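Local coordinates for alkyltransferase-like protein 1 (Schizosaccharomyces pombe, PDB 3GVA), which recognises O6-alkylguanine damage in DNA, bending the duplex and flipping the lesion out so that nucleotide excision repair can take it up, at residues S23-I28 against A44-H49; R58-R63 against D80-E85; Y11-E16 against R30-P35. One frame throughout, in Å; residues are numbered along the deposited sequence.

Contact 1 of 3, residues S23-I28 against A44-H49; sequences STYGEI and AMKHLH
Tyr-25 and Met-45 meet through CE1 of the tyrosine ring and the CB and CG methylenes of the methionine. The ring carbon CE1 of Tyr-25 lies 3.8 Å from CG of Met-45 and 3.9 Å from its CB, and the two side chains cross obliquely. Met-45 then turns away from the ring: its chain bends at chi2 (-50°) and again at chi3, carrying the sulfur toward Val-14 of helix 3-14 and leaving the CB and CG methylenes to face the tyrosine. Beyond the ring, the phenol OH of Tyr-25 passes 4.4 Å from CG of Lys-46, a loose contact with the aliphatic part of that exposed chain. Val-59 packs against both Tyr-25 and Met-45, giving the pair a common apolar neighbour. Further out, the start of helix 25-31 is fixed by Thr-24 at its N-cap, where OG1 accepts from the backbone N of Glu-27 at 3.2 Å with an N-H...O angle of 162°. The cap closes the first turn, on which Tyr-25 sits. Tyr-25 is inferred to be required for phosphate rotation and nucleotide flipping, and its side chain lies about 7 Å from that of the Arg finger, Arg-39. Helices 25-31 and 38-46 belong to the helix-turn-helix of the MGMT-family DNA-binding domain, and the contact joins them beside the base-flipping apparatus.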
ATOM      1  N   SER A  23       2.749  -2.071   4.027  1.00 17.41           N
ATOM      2  CA  SER A  23       3.558  -3.039   3.305  1.00 18.61           C
ATOM      3  C   SER A  23       3.771  -2.516   1.890  1.00 18.52           C
ATOM      4  O   SER A  23       3.343  -1.400   1.565  1.00 17.60           O
ATOM      5  CB  SER A  23       2.880  -4.412   3.281  1.00 23.52           C
ATOM      6  OG  SER A  23       3.798  -5.405   2.852  1.00 27.13           O
ATOM      7  N   THR A  24       4.438  -3.306   1.054  1.00 19.83           N
ATOM      8  CA  THR A  24       4.714  -2.897  -0.322  1.00 18.18           C
ATOM      9  C   THR A  24       4.409  -4.028  -1.306  1.00 21.03           C
ATOM     10  O   THR A  24       4.233  -5.186  -0.905  1.00 21.55           O
ATOM     11  CB  THR A  24       6.193  -2.499  -0.495  1.00 18.19           C
ATOM     12  OG1 THR A  24       7.018  -3.634  -0.207  1.00 21.63           O
ATOM     13  CG2 THR A  24       6.564  -1.372   0.451  1.00 17.49           C
ATOM     14  N   TYR A  25       4.360  -3.694  -2.592  1.00 16.19           N
ATOM     15  CA  TYR A  25       4.090  -4.690  -3.618  1.00 18.95           C
ATOM     16  C   TYR A  25       5.092  -5.838  -3.516  1.00 20.00           C
ATOM     17  O   TYR A  25       4.719  -7.013  -3.583  1.00 18.35           O
ATOM     18  CB  TYR A  25       4.186  -4.077  -5.021  1.00 21.34           C
ATOM     19  CG  TYR A  25       3.183  -2.983  -5.319  1.00 22.59           C
ATOM     20  CD1 TYR A  25       1.982  -2.898  -4.619  1.00 23.39           C
ATOM     21  CD2 TYR A  25       3.422  -2.054  -6.328  1.00 22.13           C
ATOM     22  CE1 TYR A  25       1.041  -1.911  -4.914  1.00 24.53           C
ATOM     23  CE2 TYR A  25       2.488  -1.066  -6.637  1.00 25.62           C
ATOM     24  CZ  TYR A  25       1.301  -1.001  -5.925  1.00 27.52           C
ATOM     25  OH  TYR A  25       0.373  -0.028  -6.224  1.00 29.39           O
ATOM     26  N   GLY A  26       6.364  -5.487  -3.350  1.00 20.45           N
ATOM     27  CA  GLY A  26       7.413  -6.488  -3.253  1.00 22.77           C
ATOM     28  C   GLY A  26       7.273  -7.392  -2.048  1.00 24.45           C
ATOM     29  O   GLY A  26       7.419  -8.611  -2.154  1.00 23.84           O
ATOM     30  N   GLU A  27       7.000  -6.794  -0.895  1.00 24.76           N
ATOM     31  CA  GLU A  27       6.836  -7.553   0.338  1.00 24.39           C
ATOM     32  C   GLU A  27       5.656  -8.509   0.230  1.00 22.64           C
ATOM     33  O   GLU A  27       5.747  -9.673   0.621  1.00 19.62           O
ATOM     34  CB  GLU A  27       6.615  -6.602   1.518  1.00 24.26           C
ATOM     35  CG  GLU A  27       7.842  -5.830   1.940  1.00 31.58           C
ATOM     36  CD  GLU A  27       8.911  -6.728   2.533  1.00 37.29           C
ATOM     37  OE1 GLU A  27       9.970  -6.900   1.896  1.00 38.30           O
ATOM     38  OE2 GLU A  27       8.685  -7.270   3.634  1.00 37.34           O
ATOM     39  N   ILE A  28       4.544  -8.018  -0.303  1.00 17.56           N
ATOM     40  CA  ILE A  28       3.351  -8.850  -0.435  1.00 19.82           C
ATOM     41  C   ILE A  28       3.607 -10.007  -1.389  1.00 23.31           C
ATOM     42  O   ILE A  28       3.218 -11.146  -1.110  1.00 23.51           O
ATOM     43  CB  ILE A  28       2.150  -8.022  -0.936  1.00 20.91           C
ATOM     44  CG1 ILE A  28       1.758  -6.988   0.125  1.00 21.63           C
ATOM     45  CG2 ILE A  28       0.977  -8.940  -1.280  1.00 22.14           C
ATOM     46  CD1 ILE A  28       1.243  -7.577   1.437  1.00 24.36           C
ATOM     47  N   ALA A  44      -2.896  -5.842  -9.426  1.00 24.85           N
ATOM     48  CA  ALA A  44      -4.051  -6.259  -8.632  1.00 27.15           C
ATOM     49  C   ALA A  44      -4.566  -5.082  -7.811  1.00 26.15           C
ATOM     50  O   ALA A  44      -5.768  -4.815  -7.760  1.00 27.46           O
ATOM     51  CB  ALA A  44      -3.666  -7.404  -7.699  1.00 25.09           C
ATOM     52  N   MET A  45      -3.639  -4.380  -7.169  1.00 28.01           N
ATOM     53  CA  MET A  45      -3.983  -3.241  -6.329  1.00 27.12           C
ATOM     54  C   MET A  45      -4.573  -2.097  -7.137  1.00 28.98           C
ATOM     55  O   MET A  45      -5.486  -1.403  -6.679  1.00 28.85           O
ATOM     56  CB  MET A  45      -2.743  -2.755  -5.565  1.00 16.98           C
ATOM     57  CG  MET A  45      -2.199  -3.778  -4.592  1.00 18.22           C
ATOM     58  SD  MET A  45      -3.525  -4.410  -3.545  1.00 22.73           S
ATOM     59  CE  MET A  45      -3.840  -2.957  -2.523  1.00 19.79           C
ATOM     60  N   LYS A  46      -4.062  -1.909  -8.346  1.00 24.44           N
ATOM     61  CA  LYS A  46      -4.549  -0.833  -9.198  1.00 29.98           C
ATOM     62  C   LYS A  46      -5.936  -1.105  -9.777  1.00 28.81           C
ATOM     63  O   LYS A  46      -6.650  -0.175 -10.140  1.00 29.30           O
ATOM     64  CB  LYS A  46      -3.538  -0.555 -10.316  1.00 46.41           C
ATOM     65  CG  LYS A  46      -2.185  -0.086  -9.787  1.00 52.42           C
ATOM     66  CD  LYS A  46      -1.239   0.342 -10.900  1.00 57.26           C
ATOM     67  CE  LYS A  46      -1.714   1.623 -11.575  1.00 61.07           C
ATOM     68  NZ  LYS A  46      -0.679   2.198 -12.488  1.00 61.80           N
ATOM     69  N   HIS A  47      -6.330  -2.372  -9.834  1.00 33.36           N
ATOM     70  CA  HIS A  47      -7.641  -2.723 -10.370  1.00 36.28           C
ATOM     71  C   HIS A  47      -8.746  -2.767  -9.315  1.00 35.16           C
ATOM     72  O   HIS A  47      -9.888  -3.094  -9.629  1.00 35.59           O
ATOM     73  CB  HIS A  47      -7.570  -4.066 -11.102  1.00 68.79           C
ATOM     74  CG  HIS A  47      -6.709  -4.039 -12.328  1.00 76.12           C
ATOM     75  ND1 HIS A  47      -6.529  -5.142 -13.136  1.00 78.61           N
ATOM     76  CD2 HIS A  47      -5.978  -3.043 -12.883  1.00 78.43           C
ATOM     77  CE1 HIS A  47      -5.724  -4.827 -14.135  1.00 78.71           C
ATOM     78  NE2 HIS A  47      -5.375  -3.560 -14.006  1.00 81.80           N
ATOM     79  N   LEU A  48      -8.412  -2.436  -8.070  1.00 34.92           N
ATOM     80  CA  LEU A  48      -9.395  -2.446  -6.988  1.00 31.55           C
ATOM     81  C   LEU A  48     -10.390  -1.307  -7.110  1.00 33.59           C
ATOM     82  O   LEU A  48     -10.032  -0.193  -7.492  1.00 33.11           O
ATOM     83  CB  LEU A  48      -8.708  -2.352  -5.624  1.00 26.37           C
ATOM     84  CG  LEU A  48      -8.260  -3.651  -4.951  1.00 24.91           C
ATOM     85  CD1 LEU A  48      -7.488  -3.340  -3.660  1.00 20.95           C
ATOM     86  CD2 LEU A  48      -9.482  -4.510  -4.645  1.00 23.49           C
ATOM     87  N   HIS A  49     -11.645  -1.597  -6.784  1.00 30.83           N
ATOM     88  CA  HIS A  49     -12.696  -0.586  -6.821  1.00 27.97           C
ATOM     89  C   HIS A  49     -12.397   0.409  -5.692  1.00 27.57           C
ATOM     90  O   HIS A  49     -12.031   0.009  -4.585  1.00 26.87           O
ATOM     91  CB  HIS A  49     -14.056  -1.243  -6.591  1.00 26.86           C
ATOM     92  CG  HIS A  49     -15.211  -0.304  -6.718  1.00 27.26           C
ATOM     93  ND1 HIS A  49     -15.807  -0.011  -7.927  1.00 31.84           N
ATOM     94  CD2 HIS A  49     -15.879   0.419  -5.788  1.00 28.56           C
ATOM     95  CE1 HIS A  49     -16.792   0.846  -7.735  1.00 31.60           C
ATOM     96  NE2 HIS A  49     -16.858   1.123  -6.447  1.00 28.25           N
TER

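Contact 2 of 3, residues R58-R63 against D80-E85; sequences RVINSR and DRLEEE
Leu-82 in the last turn of helix 73-84 and Glu-85 just after it meet Ile-60 and Arg-58 respectively. Leu-82 comes first along the chain and makes the apolar half of the contact. Its two methyls divide the work: CD1 sits 4.3 Å from CG2 of Ile-60, while CD2 reaches to 4.4 Å from CA of Arg-58, covering the backbone of the 58-63 loop. Ile-60 also packs on Ile-66 and Leu-99, which extends this apolar patch. Glu-85 follows, just beyond the helix, and the straight chain beyond CG (chi2 -179°) carries the carboxylate out to the guanidinium edge of Arg-58. The grip is side-on and twofold. NE of Arg-58 gives a hydrogen bond of 2.8 Å to OE2 of Glu-85, which accepts with its syn lone pair, and NH2 of Arg-58 gives one of 2.9 Å to OE1 of Glu-85, which it meets from above the carboxylate plane. With the two planes 63° apart, the pair is twisted and not a flat bidentate fork. Each carboxylate oxygen has a further partner: His-57 NE2 bonds to OE1 and the backbone N of Gly-20 to OE2. Four hydrogen bonds thus converge on one carboxylate, and this donor-rich setting would be expected to favour its ionised form while fixing its rotation and tying the helix end to two loops.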
ATOM      1  N   ARG A  58      -2.905   0.727   3.122  1.00 16.12           N
ATOM      2  CA  ARG A  58      -1.746   0.244   3.871  1.00 15.09           C
ATOM      3  C   ARG A  58      -0.616  -0.249   2.969  1.00 18.64           C
ATOM      4  O   ARG A  58       0.425  -0.686   3.450  1.00 19.88           O
ATOM      5  CB  ARG A  58      -2.167  -0.861   4.844  1.00 17.80           C
ATOM      6  CG  ARG A  58      -3.064  -0.335   5.960  1.00 20.09           C
ATOM      7  CD  ARG A  58      -3.543  -1.424   6.891  1.00 17.73           C
ATOM      8  NE  ARG A  58      -4.616  -0.916   7.742  1.00 22.66           N
ATOM      9  CZ  ARG A  58      -5.576  -1.670   8.270  1.00 23.70           C
ATOM     10  NH1 ARG A  58      -5.597  -2.977   8.046  1.00 19.69           N
ATOM     11  NH2 ARG A  58      -6.544  -1.106   8.981  1.00 21.47           N
ATOM     12  N   VAL A  59      -0.819  -0.182   1.662  1.00 19.73           N
ATOM     13  CA  VAL A  59       0.218  -0.593   0.718  1.00 21.96           C
ATOM     14  C   VAL A  59       0.821   0.687   0.118  1.00 23.06           C
ATOM     15  O   VAL A  59       0.109   1.504  -0.465  1.00 19.60           O
ATOM     16  CB  VAL A  59      -0.371  -1.489  -0.406  1.00 17.59           C
ATOM     17  CG1 VAL A  59       0.740  -1.995  -1.316  1.00 19.71           C
ATOM     18  CG2 VAL A  59      -1.105  -2.678   0.207  1.00 17.87           C
ATOM     19  N   ILE A  60       2.128   0.875   0.290  1.00 20.25           N
ATOM     20  CA  ILE A  60       2.796   2.070  -0.220  1.00 25.88           C
ATOM     21  C   ILE A  60       4.033   1.668  -1.004  1.00 24.44           C
ATOM     22  O   ILE A  60       4.464   0.525  -0.921  1.00 25.47           O
ATOM     23  CB  ILE A  60       3.244   3.003   0.934  1.00 28.25           C
ATOM     24  CG1 ILE A  60       4.288   2.300   1.808  1.00 26.33           C
ATOM     25  CG2 ILE A  60       2.045   3.391   1.783  1.00 35.50           C
ATOM     26  CD1 ILE A  60       4.844   3.172   2.922  1.00 34.51           C
ATOM     27  N   ASN A  61       4.616   2.592  -1.762  1.00 26.64           N
ATOM     28  CA  ASN A  61       5.809   2.217  -2.504  1.00 27.62           C
ATOM     29  C   ASN A  61       6.997   2.096  -1.558  1.00 25.62           C
ATOM     30  O   ASN A  61       6.991   2.641  -0.447  1.00 19.59           O
ATOM     31  CB  ASN A  61       6.087   3.197  -3.658  1.00 42.08           C
ATOM     32  CG  ASN A  61       6.169   4.630  -3.211  1.00 44.71           C
ATOM     33  OD1 ASN A  61       7.098   5.019  -2.507  1.00 48.56           O
ATOM     34  ND2 ASN A  61       5.193   5.435  -3.628  1.00 46.86           N
ATOM     35  N   SER A  62       8.003   1.350  -2.000  1.00 29.38           N
ATOM     36  CA  SER A  62       9.204   1.084  -1.219  1.00 29.21           C
ATOM     37  C   SER A  62       9.929   2.310  -0.674  1.00 29.88           C
ATOM     38  O   SER A  62      10.586   2.227   0.369  1.00 28.74           O
ATOM     39  CB  SER A  62      10.182   0.257  -2.058  1.00 33.04           C
ATOM     40  OG  SER A  62       9.521  -0.857  -2.628  1.00 42.56           O
ATOM     41  N   ARG A  63       9.812   3.441  -1.365  1.00 22.68           N
ATOM     42  CA  ARG A  63      10.481   4.662  -0.931  1.00 27.46           C
ATOM     43  C   ARG A  63       9.793   5.349   0.247  1.00 28.75           C
ATOM     44  O   ARG A  63      10.324   6.313   0.801  1.00 30.57           O
ATOM     45  CB  ARG A  63      10.589   5.640  -2.102  1.00 30.59           C
ATOM     46  CG  ARG A  63      11.259   5.053  -3.335  1.00 30.38           C
ATOM     47  CD  ARG A  63      11.509   6.124  -4.378  1.00 35.19           C
ATOM     48  NE  ARG A  63      12.554   7.038  -3.932  1.00 36.29           N
ATOM     49  CZ  ARG A  63      12.857   8.182  -4.532  1.00 36.41           C
ATOM     50  NH1 ARG A  63      12.193   8.565  -5.611  1.00 41.70           N
ATOM     51  NH2 ARG A  63      13.830   8.940  -4.056  1.00 34.63           N
ATOM     52  N   ASP A  80      -5.265  10.468   4.314  1.00 20.98           N
ATOM     53  CA  ASP A  80      -6.283  10.603   5.356  1.00 20.07           C
ATOM     54  C   ASP A  80      -6.417   9.321   6.175  1.00 21.36           C
ATOM     55  O   ASP A  80      -6.454   9.352   7.406  1.00 20.18           O
ATOM     56  CB  ASP A  80      -7.650  10.930   4.740  1.00 20.66           C
ATOM     57  CG  ASP A  80      -7.846  12.420   4.471  1.00 23.78           C
ATOM     58  OD1 ASP A  80      -6.951  13.221   4.793  1.00 26.05           O
ATOM     59  OD2 ASP A  80      -8.913  12.793   3.937  1.00 27.70           O
ATOM     60  N   ARG A  81      -6.492   8.194   5.480  1.00 19.20           N
ATOM     61  CA  ARG A  81      -6.646   6.912   6.139  1.00 19.97           C
ATOM     62  C   ARG A  81      -5.432   6.491   6.940  1.00 20.48           C
ATOM     63  O   ARG A  81      -5.573   5.955   8.034  1.00 18.60           O
ATOM     64  CB  ARG A  81      -6.999   5.839   5.115  1.00 20.75           C
ATOM     65  CG  ARG A  81      -8.230   6.182   4.298  1.00 24.19           C
ATOM     66  CD  ARG A  81      -8.688   5.003   3.458  1.00 26.38           C
ATOM     67  NE  ARG A  81      -9.709   5.386   2.488  1.00 29.13           N
ATOM     68  CZ  ARG A  81     -10.569   4.533   1.938  1.00 31.88           C
ATOM     69  NH1 ARG A  81     -10.533   3.250   2.274  1.00 32.65           N
ATOM     70  NH2 ARG A  81     -11.460   4.959   1.053  1.00 34.61           N
ATOM     71  N   LEU A  82      -4.238   6.726   6.407  1.00 19.70           N
ATOM     72  CA  LEU A  82      -3.031   6.363   7.140  1.00 16.79           C
ATOM     73  C   LEU A  82      -2.912   7.188   8.430  1.00 19.49           C
ATOM     74  O   LEU A  82      -2.609   6.658   9.504  1.00 20.02           O
ATOM     75  CB  LEU A  82      -1.794   6.570   6.260  1.00 16.45           C
ATOM     76  CG  LEU A  82      -1.588   5.459   5.219  1.00 17.45           C
ATOM     77  CD1 LEU A  82      -0.424   5.792   4.280  1.00 14.97           C
ATOM     78  CD2 LEU A  82      -1.331   4.150   5.961  1.00 20.16           C
ATOM     79  N   GLU A  83      -3.153   8.489   8.326  1.00 17.68           N
ATOM     80  CA  GLU A  83      -3.068   9.340   9.506  1.00 22.92           C
ATOM     81  C   GLU A  83      -4.055   8.899  10.598  1.00 23.62           C
ATOM     82  O   GLU A  83      -3.743   8.979  11.785  1.00 22.41           O
ATOM     83  CB  GLU A  83      -3.291  10.804   9.116  1.00 25.73           C
ATOM     84  CG  GLU A  83      -2.132  11.357   8.283  1.00 28.31           C
ATOM     85  CD  GLU A  83      -2.182  12.858   8.093  1.00 31.78           C
ATOM     86  OE1 GLU A  83      -3.159  13.349   7.494  1.00 37.24           O
ATOM     87  OE2 GLU A  83      -1.242  13.553   8.541  1.00 35.40           O
ATOM     88  N   GLU A  84      -5.226   8.407  10.197  1.00 24.40           N
ATOM     89  CA  GLU A  84      -6.218   7.944  11.166  1.00 27.23           C
ATOM     90  C   GLU A  84      -5.735   6.722  11.945  1.00 27.16           C
ATOM     91  O   GLU A  84      -6.163   6.496  13.076  1.00 27.21           O
ATOM     92  CB  GLU A  84      -7.536   7.622  10.463  1.00 29.19           C
ATOM     93  CG  GLU A  84      -8.304   8.850  10.013  1.00 33.05           C
ATOM     94  CD  GLU A  84      -9.505   8.506   9.164  1.00 33.53           C
ATOM     95  OE1 GLU A  84     -10.282   9.425   8.834  1.00 32.21           O
ATOM     96  OE2 GLU A  84      -9.669   7.317   8.822  1.00 37.38           O
ATOM     97  N   GLU A  85      -4.845   5.934  11.344  1.00 27.76           N
ATOM     98  CA  GLU A  85      -4.318   4.753  12.022  1.00 27.40           C
ATOM     99  C   GLU A  85      -3.010   5.044  12.770  1.00 28.29           C
ATOM    100  O   GLU A  85      -2.275   4.128  13.145  1.00 29.65           O
ATOM    101  CB  GLU A  85      -4.143   3.599  11.018  1.00 23.39           C
ATOM    102  CG  GLU A  85      -5.458   3.212  10.344  1.00 23.27           C
ATOM    103  CD  GLU A  85      -5.346   2.055   9.369  1.00 24.64           C
ATOM    104  OE1 GLU A  85      -6.335   1.816   8.636  1.00 24.32           O
ATOM    105  OE2 GLU A  85      -4.291   1.385   9.332  1.00 21.00           O
TER

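Contact 3 of 3, residues Y11-E16 against R30-P35; sequences YDAVCE and RYVGMP
Ala-13 packs against Tyr-31 and Val-32 in a small, partly buried contact between the end of helix 3-14 and the end of helix 25-31, toward the periphery of the domain. The CB of Ala-13 is its centre. It approaches CG1 of Val-32 to 3.5 Å, a tight methyl-to-methyl meeting, and comes to 4.0 Å from CD2 of Tyr-31, lying at the edge of that ring and near its plane. The backbones come closest at the same place, with the CA atoms of Ala-13 and Val-32 7.0 Å apart. On the tyrosine side, CG stands opposite the main-chain nitrogen (chi1 -180°), which sends the ring out toward helix 3-14 and its hydroxyl on to Glu-16. There OE1 of Glu-16 also sits at the ring edge, 3.4 Å from CE2 of Tyr-31, and the OH of Tyr-31 donates a weak hydrogen bond of 3.4 Å to this oxygen. Carboxylate and ring planes are inclined by 54°. Trp-106 meets the Tyr-31 ring edge-to-face and Pro-108 touches it, so the C-terminal tail adds to the packing around it. Val-32, the first residue to leave helical geometry, uses its carbonyl O to accept from Lys-9 NZ. Close apolar packing at Ala-13 therefore carries the join, and the long bond to the exposed Glu-16 probably adds little to its strength.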
ATOM      1  N   TYR A  11      -5.314  -9.702  -2.418  1.00 16.46           N
ATOM      2  CA  TYR A  11      -6.236  -9.000  -1.530  1.00 19.43           C
ATOM      3  C   TYR A  11      -6.286  -9.642  -0.155  1.00 16.85           C
ATOM      4  O   TYR A  11      -6.354  -8.938   0.847  1.00 18.34           O
ATOM      5  CB  TYR A  11      -7.642  -8.924  -2.142  1.00 17.48           C
ATOM      6  CG  TYR A  11      -7.643  -8.289  -3.521  1.00 19.64           C
ATOM      7  CD1 TYR A  11      -6.640  -7.382  -3.895  1.00 20.93           C
ATOM      8  CD2 TYR A  11      -8.629  -8.598  -4.456  1.00 19.74           C
ATOM      9  CE1 TYR A  11      -6.621  -6.806  -5.168  1.00 17.34           C
ATOM     10  CE2 TYR A  11      -8.626  -8.026  -5.726  1.00 19.49           C
ATOM     11  CZ  TYR A  11      -7.617  -7.134  -6.073  1.00 20.41           C
ATOM     12  OH  TYR A  11      -7.600  -6.578  -7.328  1.00 23.02           O
ATOM     13  N   ASP A  12      -6.238 -10.973  -0.110  1.00 19.87           N
ATOM     14  CA  ASP A  12      -6.244 -11.697   1.155  1.00 22.67           C
ATOM     15  C   ASP A  12      -5.036 -11.268   1.962  1.00 22.02           C
ATOM     16  O   ASP A  12      -5.123 -11.047   3.166  1.00 25.79           O
ATOM     17  CB  ASP A  12      -6.145 -13.214   0.942  1.00 32.40           C
ATOM     18  CG  ASP A  12      -7.450 -13.833   0.521  1.00 40.70           C
ATOM     19  OD1 ASP A  12      -8.496 -13.406   1.043  1.00 45.82           O
ATOM     20  OD2 ASP A  12      -7.431 -14.761  -0.317  1.00 47.29           O
ATOM     21  N   ALA A  13      -3.900 -11.158   1.287  1.00 20.15           N
ATOM     22  CA  ALA A  13      -2.671 -10.767   1.954  1.00 20.36           C
ATOM     23  C   ALA A  13      -2.757  -9.342   2.489  1.00 17.18           C
ATOM     24  O   ALA A  13      -2.331  -9.074   3.611  1.00 18.23           O
ATOM     25  CB  ALA A  13      -1.481 -10.911   0.996  1.00 22.94           C
ATOM     26  N   VAL A  14      -3.302  -8.431   1.690  1.00 17.01           N
ATOM     27  CA  VAL A  14      -3.426  -7.040   2.117  1.00 16.33           C
ATOM     28  C   VAL A  14      -4.365  -6.937   3.332  1.00 16.78           C
ATOM     29  O   VAL A  14      -4.116  -6.167   4.265  1.00 15.28           O
ATOM     30  CB  VAL A  14      -3.955  -6.144   0.961  1.00 18.66           C
ATOM     31  CG1 VAL A  14      -4.152  -4.717   1.456  1.00 16.54           C
ATOM     32  CG2 VAL A  14      -2.963  -6.163  -0.209  1.00 17.04           C
ATOM     33  N   CYS A  15      -5.434  -7.724   3.323  1.00 21.41           N
ATOM     34  CA  CYS A  15      -6.386  -7.723   4.433  1.00 24.50           C
ATOM     35  C   CYS A  15      -5.705  -8.145   5.731  1.00 24.91           C
ATOM     36  O   CYS A  15      -6.241  -7.944   6.817  1.00 25.26           O
ATOM     37  CB  CYS A  15      -7.555  -8.673   4.145  1.00 23.09           C
ATOM     38  SG  CYS A  15      -8.723  -8.069   2.909  1.00 31.29           S
ATOM     39  N   GLU A  16      -4.521  -8.736   5.618  1.00 25.29           N
ATOM     40  CA  GLU A  16      -3.791  -9.161   6.804  1.00 26.28           C
ATOM     41  C   GLU A  16      -2.849  -8.107   7.381  1.00 24.28           C
ATOM     42  O   GLU A  16      -2.393  -8.255   8.509  1.00 22.55           O
ATOM     43  CB  GLU A  16      -3.017 -10.440   6.517  1.00 33.42           C
ATOM     44  CG  GLU A  16      -3.905 -11.653   6.392  1.00 37.67           C
ATOM     45  CD  GLU A  16      -3.108 -12.914   6.177  1.00 43.92           C
ATOM     46  OE1 GLU A  16      -2.506 -13.058   5.092  1.00 42.12           O
ATOM     47  OE2 GLU A  16      -3.074 -13.757   7.099  1.00 48.81           O
ATOM     48  N   ARG A  30       6.374 -11.495  -2.056  1.00 29.79           N
ATOM     49  CA  ARG A  30       7.221 -12.479  -1.396  1.00 30.17           C
ATOM     50  C   ARG A  30       6.429 -13.192  -0.302  1.00 32.48           C
ATOM     51  O   ARG A  30       6.657 -14.372  -0.019  1.00 32.16           O
ATOM     52  CB  ARG A  30       8.464 -11.800  -0.799  1.00 26.36           C
ATOM     53  CG  ARG A  30       9.476 -11.304  -1.837  1.00 22.57           C
ATOM     54  CD  ARG A  30      10.767 -10.780  -1.188  1.00 23.27           C
ATOM     55  NE  ARG A  30      10.644  -9.429  -0.629  1.00 26.18           N
ATOM     56  CZ  ARG A  30      10.622  -8.310  -1.353  1.00 26.98           C
ATOM     57  NH1 ARG A  30      10.711  -8.367  -2.678  1.00 25.84           N
ATOM     58  NH2 ARG A  30      10.517  -7.127  -0.755  1.00 24.77           N
ATOM     59  N   TYR A  31       5.485 -12.475   0.297  1.00 27.21           N
ATOM     60  CA  TYR A  31       4.658 -13.043   1.356  1.00 30.19           C
ATOM     61  C   TYR A  31       3.693 -14.122   0.847  1.00 28.77           C
ATOM     62  O   TYR A  31       3.448 -15.111   1.537  1.00 30.88           O
ATOM     63  CB  TYR A  31       3.858 -11.941   2.050  1.00 28.02           C
ATOM     64  CG  TYR A  31       2.979 -12.450   3.166  1.00 30.54           C
ATOM     65  CD1 TYR A  31       3.533 -13.005   4.314  1.00 32.85           C
ATOM     66  CD2 TYR A  31       1.589 -12.368   3.076  1.00 31.80           C
ATOM     67  CE1 TYR A  31       2.727 -13.464   5.351  1.00 32.06           C
ATOM     68  CE2 TYR A  31       0.777 -12.826   4.105  1.00 30.06           C
ATOM     69  CZ  TYR A  31       1.355 -13.369   5.239  1.00 32.69           C
ATOM     70  OH  TYR A  31       0.559 -13.805   6.269  1.00 33.53           O
ATOM     71  N   VAL A  32       3.141 -13.932  -0.347  1.00 23.43           N
ATOM     72  CA  VAL A  32       2.209 -14.907  -0.904  1.00 26.04           C
ATOM     73  C   VAL A  32       2.885 -15.980  -1.757  1.00 27.42           C
ATOM     74  O   VAL A  32       2.216 -16.682  -2.518  1.00 26.62           O
ATOM     75  CB  VAL A  32       1.104 -14.228  -1.749  1.00 25.38           C
ATOM     76  CG1 VAL A  32       0.317 -13.268  -0.888  1.00 23.40           C
ATOM     77  CG2 VAL A  32       1.705 -13.521  -2.949  1.00 27.45           C
ATOM     78  N   GLY A  33       4.206 -16.094  -1.633  1.00 33.82           N
ATOM     79  CA  GLY A  33       4.956 -17.096  -2.379  1.00 36.17           C
ATOM     80  C   GLY A  33       5.101 -16.881  -3.877  1.00 39.56           C
ATOM     81  O   GLY A  33       5.216 -17.850  -4.633  1.00 41.23           O
ATOM     82  N   MET A  34       5.111 -15.625  -4.310  1.00 27.75           N
ATOM     83  CA  MET A  34       5.245 -15.295  -5.729  1.00 27.80           C
ATOM     84  C   MET A  34       6.237 -14.134  -5.847  1.00 27.27           C
ATOM     85  O   MET A  34       5.931 -13.099  -6.446  1.00 27.80           O
ATOM     86  CB  MET A  34       3.885 -14.877  -6.294  1.00 44.85           C
ATOM     87  CG  MET A  34       2.761 -15.862  -6.026  1.00 49.78           C
ATOM     88  SD  MET A  34       2.231 -16.713  -7.517  1.00 60.09           S
ATOM     89  CE  MET A  34       3.472 -17.972  -7.618  1.00 50.34           C
ATOM     90  N   PRO A  35       7.443 -14.307  -5.292  1.00 35.25           N
ATOM     91  CA  PRO A  35       8.521 -13.309  -5.288  1.00 35.47           C
ATOM     92  C   PRO A  35       8.800 -12.516  -6.565  1.00 34.18           C
ATOM     93  O   PRO A  35       9.282 -11.390  -6.489  1.00 36.36           O
ATOM     94  CB  PRO A  35       9.735 -14.112  -4.814  1.00 40.10           C
ATOM     95  CG  PRO A  35       9.401 -15.521  -5.224  1.00 42.35           C
ATOM     96  CD  PRO A  35       7.958 -15.614  -4.846  1.00 39.52           C
TER

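All three contacts lie within the DNA-binding domain, but they differ in depth and chemistry. Contact 1 is at the surface and purely van der Waals; contact 2 is partly buried and pairs a salt bridge with leucine-isoleucine packing; contact 3, also partly buried, lies farther from the chain centre and is mostly apolar, with one weak polar bond. Contacts 1 and 3 share helix 25-31, one using its start and the other its end, and Ile-28 on Ala-13 joins them. Contact 2 instead brings in helix 73-84; backbone bonds from Ser-23 to Arg-58 and Ile-60 tie it to contact 1. Packing of Val-59 on Val-14 links contacts 2 and 3, whose centres are about 17 Å apart.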